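Local coordinates for NIPSNAP domain protein (Burkholderia xenovorans, PDB 5K9F), which is of unknown function but belongs to the NIPSNAP family and binds oxamic acid in the crystal, in a pocket between helices and sheet, at residues 25-38 with 81-95. Residues are numbered along the deposited sequence; the frame is centred on the assembly and turned at random.
Sequences TFLSLYEAEGLAIQ and NPQWKSFVGRAGSMI. With OXM (oxamic acid), chain B.
F87 pushes its ring against the break at G34 between helices 23-33 and 35-42, where segment 82-91 runs antiparallel (166°) to segment 25-33 in the ferredoxin-like alpha/beta fold of the dimeric alpha/beta-barrel clan. G34 CA sits over the centre of the ring, a CH-pi contact 4.0 Å from the centroid. With CG anti to the backbone N (chi1 163°), F87 also brings CZ to the edge of the Y30 ring, 3.6 Å from Y30 CD1; the two rings meet obliquely.

Apolar packing continues at both ends. L29 CD2 rests on A91 CB (3.8 Å) and M94 CE. M94 sets SD beside F26 CB (3.9 Å), and its bend at chi3 (-90°) turns CE toward L29 CD2. At the other end I37 splits its branches: CD1 meets Q83 CB, and CG2 faces W84 CB and the amide of N81, whose OD1 caps helix 82-91 by accepting from W84 N.

On the outer side, R90, in one of two conformers, forms a salt bridge with E33; the R90 NE to E33 OE1 distance of 2.5 Å is too short to trust in detail, and the bond from NH2 to OE1 is weak.

Toward the sheet, F26, Q38, W84, F87 and I95 line the oxamic acid pocket with Y16 of strand 10-18. Y30 OH donates to a lone pair of Q38 OE1 (2.6 Å), steadying the amide beside W84, whose CH2 lies 3.6 Å from OXM O1.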
loop_
_atom_site.group_PDB
_atom_site.type_symbol
_atom_site.label_atom_id
_atom_site.label_comp_id
_atom_site.label_asym_id
_atom_site.label_seq_id
_atom_site.Cartn_x
_atom_site.Cartn_y
_atom_site.Cartn_z
ATOM N N THR A 25 -20.369 -17.686 -6.281
ATOM C CA THR A 25 -21.704 -17.157 -6.554
ATOM C C THR A 25 -21.657 -16.110 -7.660
ATOM O O THR A 25 -22.498 -16.117 -8.573
ATOM C CB THR A 25 -22.296 -16.553 -5.280
ATOM O OG1 THR A 25 -22.429 -17.572 -4.283
ATOM C CG2 THR A 25 -23.665 -15.951 -5.550
ATOM N N PHE A 26 -20.674 -15.209 -7.597
ATOM C CA PHE A 26 -20.537 -14.175 -8.619
ATOM C C PHE A 26 -20.281 -14.793 -9.987
ATOM O O PHE A 26 -20.916 -14.414 -10.980
ATOM C CB PHE A 26 -19.408 -13.209 -8.243
ATOM C CG PHE A 26 -19.208 -12.096 -9.237
ATOM C CD1 PHE A 26 -18.360 -12.262 -10.325
ATOM C CD2 PHE A 26 -19.870 -10.887 -9.085
ATOM C CE1 PHE A 26 -18.186 -11.258 -11.246
ATOM C CE2 PHE A 26 -19.695 -9.866 -9.999
ATOM C CZ PHE A 26 -18.852 -10.052 -11.088
ATOM N N LEU A 27 -19.344 -15.742 -10.061
ATOM C CA LEU A 27 -18.988 -16.315 -11.357
ATOM C C LEU A 27 -20.154 -17.085 -11.964
ATOM O O LEU A 27 -20.350 -17.052 -13.179
ATOM C CB LEU A 27 -17.761 -17.222 -11.223
ATOM C CG LEU A 27 -16.456 -16.468 -10.949
ATOM C CD1 LEU A 27 -15.323 -17.470 -10.741
ATOM C CD2 LEU A 27 -16.134 -15.489 -12.081
ATOM N N SER A 28 -20.925 -17.791 -11.137
ATOM C CA SER A 28 -22.091 -18.505 -11.648
ATOM C C SER A 28 -23.150 -17.542 -12.164
ATOM O O SER A 28 -23.738 -17.771 -13.231
ATOM C CB SER A 28 -22.675 -19.401 -10.558
ATOM O OG SER A 28 -21.798 -20.472 -10.275
ATOM N N LEU A 29 -23.418 -16.474 -11.415
ATOM C CA LEU A 29 -24.419 -15.496 -11.830
ATOM C C LEU A 29 -23.976 -14.761 -13.088
ATOM O O LEU A 29 -24.782 -14.542 -14.004
ATOM C CB LEU A 29 -24.675 -14.514 -10.688
ATOM C CG LEU A 29 -25.787 -13.481 -10.845
ATOM C CD1 LEU A 29 -27.147 -14.140 -10.998
ATOM C CD2 LEU A 29 -25.768 -12.564 -9.630
ATOM N N TYR A 30 -22.697 -14.381 -13.151
ATOM C CA TYR A 30 -22.164 -13.719 -14.337
ATOM C C TYR A 30 -22.261 -14.619 -15.567
ATOM O O TYR A 30 -22.718 -14.187 -16.633
ATOM C CB TYR A 30 -20.708 -13.289 -14.086
ATOM C CG TYR A 30 -20.044 -12.709 -15.323
ATOM C CD1 TYR A 30 -20.362 -11.432 -15.770
ATOM C CD2 TYR A 30 -19.127 -13.451 -16.060
ATOM C CE1 TYR A 30 -19.765 -10.904 -16.906
ATOM C CE2 TYR A 30 -18.529 -12.934 -17.197
ATOM C CZ TYR A 30 -18.845 -11.655 -17.610
ATOM O OH TYR A 30 -18.246 -11.135 -18.743
ATOM N N GLU A 31 -21.839 -15.881 -15.444
ATOM C CA GLU A 31 -21.880 -16.753 -16.617
ATOM C C GLU A 31 -23.307 -16.917 -17.119
ATOM O O GLU A 31 -23.551 -16.976 -18.334
ATOM C CB GLU A 31 -21.265 -18.119 -16.306
ATOM C CG GLU A 31 -21.174 -19.012 -17.547
ATOM C CD GLU A 31 -20.512 -20.361 -17.294
ATOM O OE1 GLU A 31 -20.034 -20.614 -16.169
ATOM O OE2 GLU A 31 -20.473 -21.180 -18.240
ATOM N N ALA A 32 -24.271 -16.971 -16.200
ATOM C CA ALA A 32 -25.650 -17.209 -16.604
ATOM C C ALA A 32 -26.327 -15.960 -17.157
ATOM O O ALA A 32 -27.185 -16.071 -18.043
ATOM C CB ALA A 32 -26.452 -17.750 -15.420
ATOM N N GLU A 33 -25.968 -14.772 -16.658
ATOM C CA GLU A 33 -26.738 -13.560 -16.923
ATOM C C GLU A 33 -25.942 -12.394 -17.496
ATOM O O GLU A 33 -26.565 -11.460 -18.018
ATOM C CB GLU A 33 -27.430 -13.076 -15.639
ATOM C CG GLU A 33 -28.299 -14.124 -14.961
ATOM C CD GLU A 33 -29.124 -13.551 -13.822
ATOM O OE1 GLU A 33 -29.044 -12.327 -13.587
ATOM O OE2 GLU A 33 -29.855 -14.323 -13.162
ATOM N N GLY A 34 -24.611 -12.405 -17.423
ATOM C CA GLY A 34 -23.824 -11.251 -17.827
ATOM C C GLY A 34 -22.822 -11.479 -18.946
ATOM O O GLY A 34 -22.532 -10.558 -19.717
ATOM N N LEU A 35 -22.288 -12.702 -19.045
ATOM C CA LEU A 35 -21.191 -12.977 -19.972
ATOM C C LEU A 35 -21.580 -12.708 -21.426
ATOM O O LEU A 35 -20.854 -12.020 -22.155
ATOM C CB LEU A 35 -20.731 -14.428 -19.809
ATOM C CG LEU A 35 -19.736 -14.936 -20.849
ATOM C CD1 LEU A 35 -18.434 -14.136 -20.813
ATOM C CD2 LEU A 35 -19.472 -16.417 -20.627
ATOM N N ALA A 36 -22.707 -13.263 -21.879
ATOM C CA ALA A 36 -23.059 -13.112 -23.287
ATOM C C ALA A 36 -23.256 -11.647 -23.648
ATOM O O ALA A 36 -22.812 -11.199 -24.709
ATOM C CB ALA A 36 -24.315 -13.923 -23.614
ATOM N N ILE A 37 -23.887 -10.880 -22.758
ATOM C CA ILE A 37 -24.112 -9.459 -23.016
ATOM C C ILE A 37 -22.790 -8.703 -23.036
ATOM O O ILE A 37 -22.515 -7.929 -23.963
ATOM C CB ILE A 37 -25.071 -8.872 -21.966
ATOM C CG1 ILE A 37 -26.430 -9.571 -22.023
ATOM C CG2 ILE A 37 -25.229 -7.371 -22.167
ATOM C CD1 ILE A 37 -27.264 -9.317 -20.795
ATOM N N GLN A 38 -21.957 -8.914 -22.010
ATOM C CA GLN A 38 -20.718 -8.153 -21.885
ATOM C C GLN A 38 -19.731 -8.509 -22.991
ATOM O O GLN A 38 -19.128 -7.621 -23.603
ATOM C CB GLN A 38 -20.081 -8.382 -20.516
ATOM C CG GLN A 38 -18.816 -7.538 -20.364
ATOM C CD GLN A 38 -18.272 -7.518 -18.950
ATOM O OE1 GLN A 38 -18.208 -8.547 -18.268
ATOM N NE2 GLN A 38 -17.889 -6.326 -18.486
ATOM N N ASN A 81 -27.274 -0.866 -21.919
ATOM C CA ASN A 81 -28.071 -2.041 -22.257
ATOM C C ASN A 81 -29.004 -2.384 -21.099
ATOM O O ASN A 81 -28.530 -2.608 -19.981
ATOM C CB ASN A 81 -27.142 -3.208 -22.575
ATOM C CG ASN A 81 -27.882 -4.470 -22.971
ATOM O OD1 ASN A 81 -28.581 -5.077 -22.161
ATOM N ND2 ASN A 81 -27.688 -4.898 -24.209
ATOM N N PRO A 82 -30.321 -2.429 -21.314
ATOM C CA PRO A 82 -31.234 -2.688 -20.187
ATOM C C PRO A 82 -31.014 -4.029 -19.511
ATOM O O PRO A 82 -31.194 -4.128 -18.291
ATOM C CB PRO A 82 -32.622 -2.601 -20.836
ATOM C CG PRO A 82 -32.421 -1.778 -22.040
ATOM C CD PRO A 82 -31.051 -2.083 -22.547
ATOM N N GLN A 83 -30.637 -5.072 -20.254
ATOM C CA GLN A 83 -30.371 -6.349 -19.605
ATOM C C GLN A 83 -29.076 -6.307 -18.806
ATOM O O GLN A 83 -28.964 -6.981 -17.774
ATOM C CB GLN A 83 -30.328 -7.475 -20.637
ATOM C CG GLN A 83 -31.684 -7.778 -21.260
ATOM C CD GLN A 83 -31.657 -9.007 -22.149
ATOM O OE1 GLN A 83 -30.828 -9.122 -23.053
ATOM N NE2 GLN A 83 -32.568 -9.938 -21.891
ATOM N N TRP A 84 -28.092 -5.527 -19.256
ATOM C CA TRP A 84 -26.882 -5.367 -18.457
ATOM C C TRP A 84 -27.192 -4.659 -17.147
ATOM O O TRP A 84 -26.710 -5.059 -16.078
ATOM C CB TRP A 84 -25.822 -4.598 -19.242
ATOM C CG TRP A 84 -24.548 -4.405 -18.459
ATOM C CD1 TRP A 84 -24.051 -3.227 -17.978
ATOM C CD2 TRP A 84 -23.607 -5.424 -18.079
ATOM N NE1 TRP A 84 -22.861 -3.452 -17.323
ATOM C CE2 TRP A 84 -22.563 -4.789 -17.382
ATOM C CE3 TRP A 84 -23.540 -6.808 -18.283
ATOM C CZ2 TRP A 84 -21.467 -5.495 -16.862
ATOM C CZ3 TRP A 84 -22.451 -7.509 -17.772
ATOM C CH2 TRP A 84 -21.430 -6.850 -17.070
ATOM N N LYS A 85 -27.978 -3.587 -17.215
ATOM C CA LYS A 85 -28.359 -2.861 -16.006
ATOM C C LYS A 85 -29.035 -3.788 -15.006
ATOM O O LYS A 85 -28.779 -3.706 -13.796
ATOM C CB LYS A 85 -29.281 -1.693 -16.360
ATOM C CG LYS A 85 -28.609 -0.544 -17.097
ATOM C CD LYS A 85 -29.643 0.526 -17.447
ATOM C CE LYS A 85 -29.018 1.709 -18.162
ATOM N NZ LYS A 85 -30.054 2.717 -18.545
ATOM N N SER A 86 -29.892 -4.687 -15.492
ATOM C CA SER A 86 -30.558 -5.631 -14.601
ATOM C C SER A 86 -29.547 -6.546 -13.927
ATOM O O SER A 86 -29.602 -6.761 -12.710
ATOM C CB SER A 86 -31.591 -6.451 -15.377
ATOM O OG SER A 86 -32.681 -5.642 -15.776
ATOM N N PHE A 87 -28.610 -7.091 -14.705
ATOM C CA PHE A 87 -27.589 -7.954 -14.122
ATOM C C PHE A 87 -26.739 -7.202 -13.106
ATOM O O PHE A 87 -26.433 -7.730 -12.028
ATOM C CB PHE A 87 -26.704 -8.550 -15.219
ATOM C CG PHE A 87 -25.412 -9.101 -14.701
ATOM C CD1 PHE A 87 -25.387 -10.295 -13.994
ATOM C CD2 PHE A 87 -24.221 -8.413 -14.886
ATOM C CE1 PHE A 87 -24.197 -10.790 -13.496
ATOM C CE2 PHE A 87 -23.031 -8.904 -14.382
ATOM C CZ PHE A 87 -23.021 -10.096 -13.690
ATOM N N VAL A 88 -26.343 -5.967 -13.427
ATOM C CA VAL A 88 -25.541 -5.197 -12.479
ATOM C C VAL A 88 -26.304 -5.007 -11.172
ATOM O O VAL A 88 -25.719 -5.069 -10.081
ATOM C CB VAL A 88 -25.125 -3.851 -13.099
ATOM C CG1 VAL A 88 -24.586 -2.915 -12.030
ATOM C CG2 VAL A 88 -24.084 -4.082 -14.169
ATOM N N GLY A 89 -27.621 -4.803 -11.263
ATOM C CA GLY A 89 -28.435 -4.689 -10.063
ATOM C C GLY A 89 -28.416 -5.949 -9.217
ATOM O O GLY A 89 -28.373 -5.882 -7.987
ATOM N N ARG A 90 -28.423 -7.115 -9.864
ATOM C CA ARG A 90 -28.468 -8.375 -9.128
ATOM C C ARG A 90 -27.099 -8.798 -8.607
ATOM O O ARG A 90 -27.015 -9.430 -7.547
ATOM C CB ARG A 90 -29.051 -9.482 -10.011
ATOM C CG ARG A 90 -30.496 -9.241 -10.438
ATOM C CD ARG A 90 -31.075 -10.437 -11.185
ATOM N NE ARG A 90 -30.467 -10.625 -12.499
ATOM C CZ ARG A 90 -30.892 -10.035 -13.613
ATOM N NH1 ARG A 90 -31.930 -9.211 -13.572
ATOM N NH2 ARG A 90 -30.277 -10.267 -14.769
ATOM N N ALA A 91 -26.023 -8.472 -9.324
ATOM C CA ALA A 91 -24.689 -8.918 -8.938
ATOM C C ALA A 91 -23.903 -7.881 -8.155
ATOM O O ALA A 91 -22.917 -8.239 -7.498
ATOM C CB ALA A 91 -23.877 -9.305 -10.183
ATOM N N GLY A 92 -24.324 -6.616 -8.193
ATOM C CA GLY A 92 -23.453 -5.537 -7.764
ATOM C C GLY A 92 -23.122 -5.552 -6.288
ATOM O O GLY A 92 -22.030 -5.130 -5.898
ATOM N N SER A 93 -24.040 -6.043 -5.449
ATOM C CA SER A 93 -23.810 -6.022 -4.011
ATOM C C SER A 93 -22.622 -6.887 -3.598
ATOM O O SER A 93 -22.094 -6.701 -2.496
ATOM C CB SER A 93 -25.071 -6.454 -3.253
ATOM O OG SER A 93 -25.292 -7.855 -3.301
ATOM N N MET A 94 -22.175 -7.814 -4.449
ATOM C CA MET A 94 -21.005 -8.611 -4.108
ATOM C C MET A 94 -19.698 -7.854 -4.312
ATOM O O MET A 94 -18.660 -8.298 -3.821
ATOM C CB MET A 94 -20.986 -9.911 -4.933
ATOM C CG MET A 94 -22.056 -10.896 -4.503
ATOM S SD MET A 94 -22.082 -12.395 -5.515
ATOM C CE MET A 94 -23.219 -11.907 -6.795
ATOM N N ILE A 95 -19.721 -6.718 -5.006
ATOM C CA ILE A 95 -18.490 -6.022 -5.371
ATOM C C ILE A 95 -18.155 -4.970 -4.317
ATOM O O ILE A 95 -18.949 -4.055 -4.058
ATOM C CB ILE A 95 -18.611 -5.385 -6.759
ATOM C CG1 ILE A 95 -18.779 -6.470 -7.821
ATOM C CG2 ILE A 95 -17.374 -4.562 -7.064
ATOM C CD1 ILE A 95 -18.986 -5.896 -9.201
HETATM C C1 OXM B . -19.339 -6.470 -13.981
HETATM N N1 OXM B . -18.462 -5.751 -14.674
HETATM O O1 OXM B . -19.470 -7.706 -14.116
HETATM C C2 OXM B . -20.202 -5.819 -12.978
HETATM O O2 OXM B . -20.946 -6.556 -12.287
HETATM O O3 OXM B . -20.177 -4.576 -12.824
#